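Local atomic coordinates of aminopeptidase C (Lactobacillus rhamnosus, PDB entry 4K7C), a protein that probably acts as a papain-like cysteine aminopeptidase that removes amino acids from the N-terminus of peptides. Residues A[225-230]-A[240-245]; A[318-323]-A[361-366]; A[332-337]-A[400-405]. All blocks are in the same frame, centred on the assembly; numbering follows the deposited sequence.

Overall arrangement
Three contacts sample the distance from a peripheral hairpin to the probable active site of one subunit. Contact 2 lies closest to the middle of the chain, about 7 Å from its centre, and carries His364, which with Cys70 and Asn385 probably forms the catalytic triad, as in papain-like peptidases. Contact 3 is its neighbour, with centres 13 Å apart: Trp403 NE1 probably donates to Gln323 O at 2.8 Å, and Leu332 CD1 packs on Met366 CE. Contact 1 stands apart, its centre 36 Å from that of contact 2 and 44 Å from that of contact 3, beside a bound glycerol and a second subunit.

Contact 1: residues A[225-230]-A[240-245]; sequences KFDFEY and DRELTP
Strand 226-231 and the strand that leads back to helix 245-253 form a two-stranded antiparallel hairpin whose register slips by one residue. Phe228 and Asp240 make a hydrogen-bonded pair, with Phe228 N 2.8 Å from Asp240 O and the reverse bond equally short. Phe226 then pairs with Leu243, its N 2.8 Å from Leu243 O, so that Arg241 and Glu242 together stand across from Asp227.

Asp227 can be followed atom by atom. Its CB lies alongside Asp240 O, and chi1 of -69° sets CG beside the backbone N and close to the CA and CG of Arg241. The carboxylate then divides its work. OD1 accepts from Glu242 N at 2.8 Å through its anti lone pair, in an almost straight bond (166° at the hydrogen), and so satisfies the N-H that the slipped register turns away from Phe226 O. OD2 makes only a weak salt bridge, 3.4 Å to Arg241 NE, the carboxylate standing 87° to the guanidinium; the stronger partner of Arg241 is Asp375 of the second subunit. Lys225, bent at chi3, runs beside Glu242, and its NZ meets Glu242 OE1 at 2.8 Å from above the carboxylate plane.

Phe226, Phe228, Asp240 and Leu243 share the other face. Leu243 CB sits over the Phe226 ring, 4.2 Å from its centroid, in a CH-pi contact, while its CD1 touches Phe228 CB at 3.7 Å. Phe248 and Tyr252 of helix 245-253 pack against the apolar members, and Lys251 and Tyr252 hold Asp240 OD2. Thr244 caps the start of that helix. The whole is a beta hairpin with a beta bulge, with an aspartate side chain taking the N-H of Glu242, which points poorly at Phe226 O.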
loop_
_atom_site.group_PDB
_atom_site.type_symbol
_atom_site.label_atom_id
_atom_site.label_comp_id
_atom_site.label_asym_id
_atom_site.label_seq_id
_atom_site.Cartn_x
_atom_site.Cartn_y
_atom_site.Cartn_z
ATOM N N LYS A 225 -35.459 -19.925 -14.628
ATOM C CA LYS A 225 -35.232 -20.470 -15.959
ATOM C C LYS A 225 -34.008 -19.799 -16.575
ATOM O O LYS A 225 -33.913 -18.548 -16.566
ATOM C CB LYS A 225 -36.453 -20.158 -16.801
ATOM C CG LYS A 225 -36.325 -20.607 -18.234
ATOM C CD LYS A 225 -37.663 -20.562 -18.938
ATOM C CE LYS A 225 -37.641 -19.525 -20.039
ATOM N NZ LYS A 225 -38.909 -19.664 -20.792
ATOM N N PHE A 226 -33.061 -20.567 -17.113
ATOM C CA PHE A 226 -31.890 -19.906 -17.739
ATOM C C PHE A 226 -31.276 -20.795 -18.809
ATOM O O PHE A 226 -31.462 -22.040 -18.814
ATOM C CB PHE A 226 -30.838 -19.634 -16.656
ATOM C CG PHE A 226 -30.424 -20.889 -15.884
ATOM C CD1 PHE A 226 -31.186 -21.353 -14.832
ATOM C CD2 PHE A 226 -29.348 -21.568 -16.235
ATOM C CE1 PHE A 226 -30.836 -22.519 -14.141
ATOM C CE2 PHE A 226 -28.937 -22.707 -15.559
ATOM C CZ PHE A 226 -29.695 -23.204 -14.491
ATOM N N ASP A 227 -30.485 -20.178 -19.668
ATOM C CA ASP A 227 -29.608 -20.889 -20.603
ATOM C C ASP A 227 -28.211 -21.034 -20.024
ATOM O O ASP A 227 -27.750 -20.136 -19.298
ATOM C CB ASP A 227 -29.516 -20.139 -21.904
ATOM C CG ASP A 227 -30.775 -20.134 -22.690
ATOM O OD1 ASP A 227 -31.807 -20.776 -22.355
ATOM O OD2 ASP A 227 -30.698 -19.474 -23.754
ATOM N N PHE A 228 -27.564 -22.156 -20.302
ATOM C CA PHE A 228 -26.214 -22.446 -19.823
ATOM C C PHE A 228 -25.319 -22.596 -21.059
ATOM O O PHE A 228 -25.584 -23.476 -21.877
ATOM C CB PHE A 228 -26.275 -23.719 -19.052
ATOM C CG PHE A 228 -24.959 -24.177 -18.439
ATOM C CD1 PHE A 228 -24.075 -23.273 -17.862
ATOM C CD2 PHE A 228 -24.679 -25.504 -18.368
ATOM C CE1 PHE A 228 -22.889 -23.703 -17.294
ATOM C CE2 PHE A 228 -23.531 -25.964 -17.736
ATOM C CZ PHE A 228 -22.637 -25.052 -17.203
ATOM N N GLU A 229 -24.316 -21.716 -21.233
ATOM C CA GLU A 229 -23.381 -21.782 -22.327
ATOM C C GLU A 229 -21.948 -21.894 -21.723
ATOM O O GLU A 229 -21.663 -21.205 -20.755
ATOM C CB GLU A 229 -23.416 -20.461 -23.114
ATOM C CG GLU A 229 -24.669 -20.173 -23.913
ATOM C CD GLU A 229 -24.566 -18.900 -24.750
ATOM O OE1 GLU A 229 -23.962 -18.938 -25.835
ATOM O OE2 GLU A 229 -25.251 -17.890 -24.391
ATOM N N TYR A 230 -21.130 -22.783 -22.236
ATOM C CA TYR A 230 -19.785 -22.987 -21.771
ATOM C C TYR A 230 -18.915 -23.662 -22.857
ATOM O O TYR A 230 -19.423 -24.146 -23.845
ATOM C CB TYR A 230 -19.736 -23.816 -20.497
ATOM C CG TYR A 230 -20.166 -25.241 -20.685
ATOM C CD1 TYR A 230 -21.524 -25.622 -20.609
ATOM C CD2 TYR A 230 -19.225 -26.223 -20.946
ATOM C CE1 TYR A 230 -21.917 -26.907 -20.830
ATOM C CE2 TYR A 230 -19.623 -27.521 -21.123
ATOM C CZ TYR A 230 -20.966 -27.836 -21.088
ATOM O OH TYR A 230 -21.292 -29.116 -21.266
ATOM N N ASP A 240 -27.113 -25.143 -23.522
ATOM C CA ASP A 240 -28.203 -25.935 -23.018
ATOM C C ASP A 240 -29.281 -24.901 -22.608
ATOM O O ASP A 240 -29.058 -24.045 -21.745
ATOM C CB ASP A 240 -27.687 -26.788 -21.880
ATOM C CG ASP A 240 -28.613 -27.867 -21.453
ATOM O OD1 ASP A 240 -29.786 -27.855 -21.865
ATOM O OD2 ASP A 240 -28.143 -28.699 -20.627
ATOM N N ARG A 241 -30.425 -24.919 -23.302
ATOM C CA ARG A 241 -31.443 -23.914 -23.153
ATOM C C ARG A 241 -32.624 -24.217 -22.246
ATOM O O ARG A 241 -32.978 -25.368 -22.056
ATOM C CB ARG A 241 -31.890 -23.493 -24.543
ATOM C CG ARG A 241 -30.686 -22.910 -25.331
ATOM C CD ARG A 241 -31.112 -22.485 -26.659
ATOM N NE ARG A 241 -31.624 -21.133 -26.588
ATOM C CZ ARG A 241 -32.047 -20.507 -27.683
ATOM N NH1 ARG A 241 -32.533 -19.291 -27.586
ATOM N NH2 ARG A 241 -31.964 -21.125 -28.858
ATOM N N GLU A 242 -33.170 -23.173 -21.636
ATOM C CA GLU A 242 -34.358 -23.263 -20.811
ATOM C C GLU A 242 -34.291 -24.306 -19.649
ATOM O O GLU A 242 -35.219 -25.038 -19.347
ATOM C CB GLU A 242 -35.501 -23.604 -21.737
ATOM C CG GLU A 242 -35.580 -22.612 -22.874
ATOM C CD GLU A 242 -36.991 -22.284 -23.108
ATOM O OE1 GLU A 242 -37.381 -21.184 -22.646
ATOM O OE2 GLU A 242 -37.686 -23.188 -23.642
ATOM N N LEU A 243 -33.142 -24.357 -19.019
ATOM C CA LEU A 243 -32.961 -25.128 -17.797
ATOM C C LEU A 243 -33.690 -24.420 -16.645
ATOM O O LEU A 243 -33.912 -23.187 -16.661
ATOM C CB LEU A 243 -31.485 -25.272 -17.520
ATOM C CG LEU A 243 -30.613 -26.152 -18.410
ATOM C CD1 LEU A 243 -29.150 -25.849 -18.201
ATOM C CD2 LEU A 243 -30.889 -27.601 -18.111
ATOM N N THR A 244 -34.072 -25.229 -15.617
ATOM C CA THR A 244 -34.457 -24.695 -14.339
ATOM C C THR A 244 -33.332 -25.091 -13.328
ATOM O O THR A 244 -32.475 -25.960 -13.644
ATOM C CB THR A 244 -35.818 -25.149 -13.864
ATOM O OG1 THR A 244 -35.684 -26.469 -13.315
ATOM C CG2 THR A 244 -36.827 -25.100 -14.953
ATOM N N PRO A 245 -33.360 -24.517 -12.100
ATOM C CA PRO A 245 -32.399 -24.965 -11.059
ATOM C C PRO A 245 -32.533 -26.459 -10.800
ATOM O O PRO A 245 -31.552 -27.181 -10.585
ATOM C CB PRO A 245 -32.770 -24.077 -9.856
ATOM C CG PRO A 245 -33.181 -22.772 -10.523
ATOM C CD PRO A 245 -34.042 -23.278 -11.688
#

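Contact 2: residues A[318-323]-A[361-366]; sequences GSDVGQ and LMTHAM
Ser319 O takes two backbone N-H groups at once, the signature of a classic beta bulge in which Thr363 and His364 both face Ser319. Thr363 N approaches at 2.9 Å from above the carbonyl plane, whereas His364 N lies nearly along the C=O axis at 3.1 Å. The return bond, Ser319 N to His364 O at 3.0 Å, is also nearly axial and completes the grip.

Packing is close beside the bulge. The extended side chain of selenomethionine Met362 runs past Ser319 N and lays its CE 3.4 Å from Gly318 CA, an approach possible because glycine carries no side chain there. On the other face Val321 CG1 meets His364 CB at 3.7 Å, and Val321 CG2 touches the CE of selenomethionine Met366, whose chain bends at chi3 to reach both Val321 and Ser319 OG. A water joins Ser319 OG to His364 O.

The turn side is wetter and held by weaker bonds. Val321 N gives a weak bond to OG1 of the solvent-exposed Thr363, 3.4 Å away. A second water links the turn to Thr363, donating to Asp320 OD1 at 2.6 Å, accepting from Gly322 N and bonding Thr363 OG1. Asp320 OD2 is held mainly by Ser360 OG.

His364 NE2 bonds Asn385 OD1 and the histidine packs on Cys70, consistent with a papain-like Cys-His-Asn triad. The bulge opens strand 364-374, which helix 70-87 meets at His364 and Ala365; strand 315-319 pairs with it and also with strand 408-414, through Gly318.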
loop_
_atom_site.group_PDB
_atom_site.type_symbol
_atom_site.label_atom_id
_atom_site.label_comp_id
_atom_site.label_asym_id
_atom_site.label_seq_id
_atom_site.Cartn_x
_atom_site.Cartn_y
_atom_site.Cartn_z
ATOM N N GLY A 318 -16.754 -31.873 8.874
ATOM C CA GLY A 318 -16.900 -30.866 9.898
ATOM C C GLY A 318 -15.855 -31.006 10.985
ATOM O O GLY A 318 -15.587 -32.082 11.459
ATOM N N SER A 319 -15.220 -29.883 11.325
ATOM C CA SER A 319 -14.100 -29.872 12.288
ATOM C C SER A 319 -14.065 -28.563 13.100
ATOM O O SER A 319 -14.777 -27.574 12.811
ATOM C CB SER A 319 -12.744 -30.062 11.580
ATOM O OG SER A 319 -12.408 -28.987 10.732
ATOM N N ASP A 320 -13.192 -28.540 14.101
ATOM C CA ASP A 320 -12.946 -27.287 14.849
ATOM C C ASP A 320 -11.650 -26.713 14.318
ATOM O O ASP A 320 -10.587 -26.983 14.849
ATOM C CB ASP A 320 -12.869 -27.599 16.334
ATOM C CG ASP A 320 -12.834 -26.404 17.225
ATOM O OD1 ASP A 320 -12.633 -25.292 16.756
ATOM O OD2 ASP A 320 -13.038 -26.587 18.471
ATOM N N VAL A 321 -11.739 -25.882 13.266
ATOM C CA VAL A 321 -10.572 -25.504 12.512
ATOM C C VAL A 321 -9.644 -24.569 13.308
ATOM O O VAL A 321 -8.465 -24.545 13.023
ATOM C CB VAL A 321 -11.007 -24.812 11.213
ATOM C CG1 VAL A 321 -11.580 -23.392 11.466
ATOM C CG2 VAL A 321 -9.904 -24.830 10.192
ATOM N N GLY A 322 -10.203 -23.873 14.296
ATOM C CA GLY A 322 -9.434 -22.970 15.182
ATOM C C GLY A 322 -8.549 -23.658 16.181
ATOM O O GLY A 322 -7.703 -23.028 16.728
ATOM N N GLN A 323 -8.724 -24.963 16.357
ATOM C CA GLN A 323 -7.843 -25.763 17.252
ATOM C C GLN A 323 -6.537 -26.089 16.573
ATOM O O GLN A 323 -6.526 -26.596 15.435
ATOM C CB GLN A 323 -8.517 -27.046 17.627
ATOM C CG GLN A 323 -9.759 -26.834 18.462
ATOM C CD GLN A 323 -9.492 -26.451 19.937
ATOM O OE1 GLN A 323 -8.364 -26.538 20.440
ATOM N NE2 GLN A 323 -10.533 -26.092 20.625
ATOM N N LEU A 361 -16.068 -28.033 19.336
ATOM C CA LEU A 361 -17.294 -28.485 18.627
ATOM C C LEU A 361 -17.030 -28.167 17.140
ATOM O O LEU A 361 -15.956 -27.619 16.806
ATOM C CB LEU A 361 -18.577 -27.889 19.167
ATOM C CG LEU A 361 -18.642 -26.415 19.548
ATOM C CD1 LEU A 361 -18.366 -25.570 18.351
ATOM C CD2 LEU A 361 -19.990 -26.028 20.092
HETATM N N MSE A 362 -17.876 -28.630 16.201
HETATM C CA MSE A 362 -17.667 -28.261 14.770
HETATM C C MSE A 362 -17.935 -26.798 14.585
HETATM O O MSE A 362 -18.947 -26.298 15.030
HETATM C CB MSE A 362 -18.540 -29.026 13.725
HETATM C CG MSE A 362 -18.571 -28.301 12.354
HETATM SE SE MSE A 362 -19.734 -29.305 11.086
HETATM C CE MSE A 362 -19.392 -28.631 9.328
ATOM N N THR A 363 -16.999 -26.105 13.955
ATOM C CA THR A 363 -17.065 -24.703 13.679
ATOM C C THR A 363 -16.901 -24.407 12.162
ATOM O O THR A 363 -17.163 -23.290 11.728
ATOM C CB THR A 363 -15.994 -23.914 14.428
ATOM O OG1 THR A 363 -14.721 -24.324 13.923
ATOM C CG2 THR A 363 -16.085 -24.149 15.949
ATOM N N HIS A 364 -16.443 -25.374 11.372
ATOM C CA HIS A 364 -16.106 -25.125 9.951
ATOM C C HIS A 364 -16.241 -26.438 9.151
ATOM O O HIS A 364 -15.895 -27.522 9.593
ATOM C CB HIS A 364 -14.680 -24.540 9.860
ATOM C CG HIS A 364 -14.293 -24.030 8.497
ATOM N ND1 HIS A 364 -15.119 -23.217 7.739
ATOM C CD2 HIS A 364 -13.158 -24.194 7.765
ATOM C CE1 HIS A 364 -14.517 -22.926 6.587
ATOM N NE2 HIS A 364 -13.325 -23.501 6.586
ATOM N N ALA A 365 -16.752 -26.327 7.941
ATOM C CA ALA A 365 -16.931 -27.471 7.029
ATOM C C ALA A 365 -15.903 -27.246 5.912
ATOM O O ALA A 365 -15.782 -26.111 5.370
ATOM C CB ALA A 365 -18.357 -27.462 6.397
HETATM N N MSE A 366 -15.254 -28.322 5.531
HETATM C CA MSE A 366 -14.304 -28.350 4.423
HETATM C C MSE A 366 -14.509 -29.689 3.717
HETATM O O MSE A 366 -15.442 -30.416 3.993
HETATM C CB MSE A 366 -12.847 -28.053 4.880
HETATM C CG MSE A 366 -12.750 -26.672 5.547
HETATM SE SE MSE A 366 -10.918 -26.321 6.217
HETATM C CE MSE A 366 -10.907 -27.561 7.734
HETATM O O HOH W 1 -13.773 -28.999 8.489
HETATM O O HOH W 2 -12.874 -23.145 15.247
#

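Contact 3: residues A[332-337]-A[400-405]; sequences LDTNIY and SDAWFD
Hydrogen bonds join the end of strand 331-332 and the turn after it to the end of strand 396-400 and the start of helix 401-407. Ser400 N donates to Leu332 O at 2.8 Å, nearly along the C=O axis. Ser400 is the N-cap; its OG lies between the backbone N and the carbonyl carbon (chi1 70°). From there it accepts from Trp403 N at 3.1 Å and gives its proton to Asp333 OD1, 2.8 Å away. That oxygen also accepts from Asn335 N at 3.1 Å, an Asx turn inside the type I turn 333-336; both donors come from above the carboxylate plane. Asp333 OD2 is held by Ser44 OG.

The apolar part is a CH-pi contact. Leu332 CB rests over the Trp403 indole, 3.7 Å from the centroid of the five-membered ring, while CD1 reaches the six-membered ring near CH2, 3.9 Å off. Thr334 N lies at the edge of the indole, and Thr334 OG1 touches Ala402 CB.

Asp333, Ser400 and Trp403 N therefore form a buried donor-acceptor chain. It caps one N-H of the first helical turn, that of Trp403, through a serine whose hydroxyl is oriented by a carboxylate, and the positive helix end nearby would probably help to keep Asp333 ionised.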
loop_
_atom_site.group_PDB
_atom_site.type_symbol
_atom_site.label_atom_id
_atom_site.label_comp_id
_atom_site.label_asym_id
_atom_site.label_seq_id
_atom_site.Cartn_x
_atom_site.Cartn_y
_atom_site.Cartn_z
ATOM N N LEU A 332 -2.983 -28.028 9.942
ATOM C CA LEU A 332 -3.827 -28.438 11.019
ATOM C C LEU A 332 -3.101 -29.654 11.638
ATOM O O LEU A 332 -3.151 -30.754 11.092
ATOM C CB LEU A 332 -5.199 -28.845 10.466
ATOM C CG LEU A 332 -5.951 -27.904 9.522
ATOM C CD1 LEU A 332 -7.351 -28.362 9.069
ATOM C CD2 LEU A 332 -6.066 -26.554 10.153
ATOM N N ASP A 333 -2.392 -29.467 12.737
ATOM C CA ASP A 333 -1.546 -30.509 13.264
ATOM C C ASP A 333 -1.460 -30.210 14.766
ATOM O O ASP A 333 -1.193 -29.065 15.201
ATOM C CB ASP A 333 -0.130 -30.557 12.581
ATOM C CG ASP A 333 0.761 -31.707 13.067
ATOM O OD1 ASP A 333 0.289 -32.585 13.894
ATOM O OD2 ASP A 333 1.960 -31.678 12.637
ATOM N N THR A 334 -1.736 -31.256 15.563
ATOM C CA THR A 334 -1.528 -31.211 17.004
ATOM C C THR A 334 -0.082 -30.772 17.363
ATOM O O THR A 334 0.114 -30.265 18.434
ATOM C CB THR A 334 -1.809 -32.562 17.643
ATOM O OG1 THR A 334 -1.040 -33.544 16.979
ATOM C CG2 THR A 334 -3.253 -32.905 17.573
ATOM N N ASN A 335 0.882 -30.954 16.458
ATOM C CA ASN A 335 2.278 -30.554 16.692
ATOM C C ASN A 335 2.654 -29.149 16.175
ATOM O O ASN A 335 3.829 -28.736 16.403
ATOM C CB ASN A 335 3.309 -31.608 16.134
ATOM C CG ASN A 335 3.170 -32.969 16.798
ATOM O OD1 ASN A 335 3.296 -34.079 16.113
ATOM N ND2 ASN A 335 2.935 -32.954 18.071
ATOM N N ILE A 336 1.729 -28.429 15.554
ATOM C CA ILE A 336 2.076 -27.133 14.940
ATOM C C ILE A 336 2.528 -26.120 15.962
ATOM O O ILE A 336 3.396 -25.276 15.652
ATOM C CB ILE A 336 1.026 -26.621 13.928
ATOM C CG1 ILE A 336 1.558 -25.450 13.148
ATOM C CG2 ILE A 336 -0.262 -26.160 14.655
ATOM C CD1 ILE A 336 2.761 -25.742 12.303
ATOM N N TYR A 337 1.998 -26.224 17.182
ATOM C CA TYR A 337 2.447 -25.419 18.318
ATOM C C TYR A 337 2.852 -26.329 19.423
ATOM O O TYR A 337 2.289 -27.400 19.555
ATOM C CB TYR A 337 1.358 -24.501 18.847
ATOM C CG TYR A 337 0.760 -23.580 17.788
ATOM C CD1 TYR A 337 1.501 -22.579 17.183
ATOM C CD2 TYR A 337 -0.576 -23.703 17.409
ATOM C CE1 TYR A 337 0.920 -21.745 16.239
ATOM C CE2 TYR A 337 -1.186 -22.897 16.456
ATOM C CZ TYR A 337 -0.436 -21.906 15.843
ATOM O OH TYR A 337 -0.976 -21.097 14.907
ATOM N N SER A 400 -2.951 -33.334 9.997
ATOM C CA SER A 400 -2.275 -34.525 10.431
ATOM C C SER A 400 -3.346 -35.547 10.897
ATOM O O SER A 400 -4.464 -35.189 11.284
ATOM C CB SER A 400 -1.248 -34.271 11.591
ATOM O OG SER A 400 -1.908 -33.948 12.788
ATOM N N ASP A 401 -2.964 -36.829 10.884
ATOM C CA ASP A 401 -3.877 -37.854 11.355
ATOM C C ASP A 401 -4.182 -37.642 12.856
ATOM O O ASP A 401 -5.321 -37.812 13.310
ATOM C CB ASP A 401 -3.310 -39.243 11.079
ATOM C CG ASP A 401 -4.408 -40.273 11.144
ATOM O OD1 ASP A 401 -5.377 -40.031 10.442
ATOM O OD2 ASP A 401 -4.336 -41.223 11.976
ATOM N N ALA A 402 -3.190 -37.198 13.663
ATOM C CA ALA A 402 -3.521 -36.879 15.062
ATOM C C ALA A 402 -4.532 -35.779 15.226
ATOM O O ALA A 402 -5.383 -35.812 16.146
ATOM C CB ALA A 402 -2.232 -36.589 15.852
ATOM N N TRP A 403 -4.397 -34.741 14.387
ATOM C CA TRP A 403 -5.343 -33.666 14.380
ATOM C C TRP A 403 -6.734 -34.155 14.014
ATOM O O TRP A 403 -7.685 -33.754 14.633
ATOM C CB TRP A 403 -4.915 -32.517 13.431
ATOM C CG TRP A 403 -5.662 -31.204 13.628
ATOM C CD1 TRP A 403 -5.249 -30.128 14.370
ATOM C CD2 TRP A 403 -6.931 -30.821 13.064
ATOM N NE1 TRP A 403 -6.152 -29.096 14.272
ATOM C CE2 TRP A 403 -7.190 -29.500 13.474
ATOM C CE3 TRP A 403 -7.861 -31.482 12.271
ATOM C CZ2 TRP A 403 -8.352 -28.817 13.144
ATOM C CZ3 TRP A 403 -9.010 -30.771 11.894
ATOM C CH2 TRP A 403 -9.246 -29.469 12.346
ATOM N N PHE A 404 -6.824 -34.954 12.980
ATOM C CA PHE A 404 -8.140 -35.510 12.502
ATOM C C PHE A 404 -8.796 -36.259 13.695
ATOM O O PHE A 404 -9.955 -36.043 14.013
ATOM C CB PHE A 404 -7.800 -36.505 11.375
ATOM C CG PHE A 404 -8.982 -37.018 10.642
ATOM C CD1 PHE A 404 -9.152 -36.648 9.332
ATOM C CD2 PHE A 404 -9.977 -37.806 11.263
ATOM C CE1 PHE A 404 -10.249 -37.092 8.604
ATOM C CE2 PHE A 404 -11.092 -38.263 10.512
ATOM C CZ PHE A 404 -11.183 -37.892 9.177
ATOM N N ASP A 405 -8.029 -37.080 14.387
ATOM C CA ASP A 405 -8.556 -37.826 15.552
ATOM C C ASP A 405 -9.225 -36.955 16.563
ATOM O O ASP A 405 -10.240 -37.286 17.152
ATOM C CB ASP A 405 -7.457 -38.688 16.230
ATOM C CG ASP A 405 -7.011 -39.864 15.395
ATOM O OD1 ASP A 405 -7.602 -40.141 14.329
ATOM O OD2 ASP A 405 -6.012 -40.514 15.786
#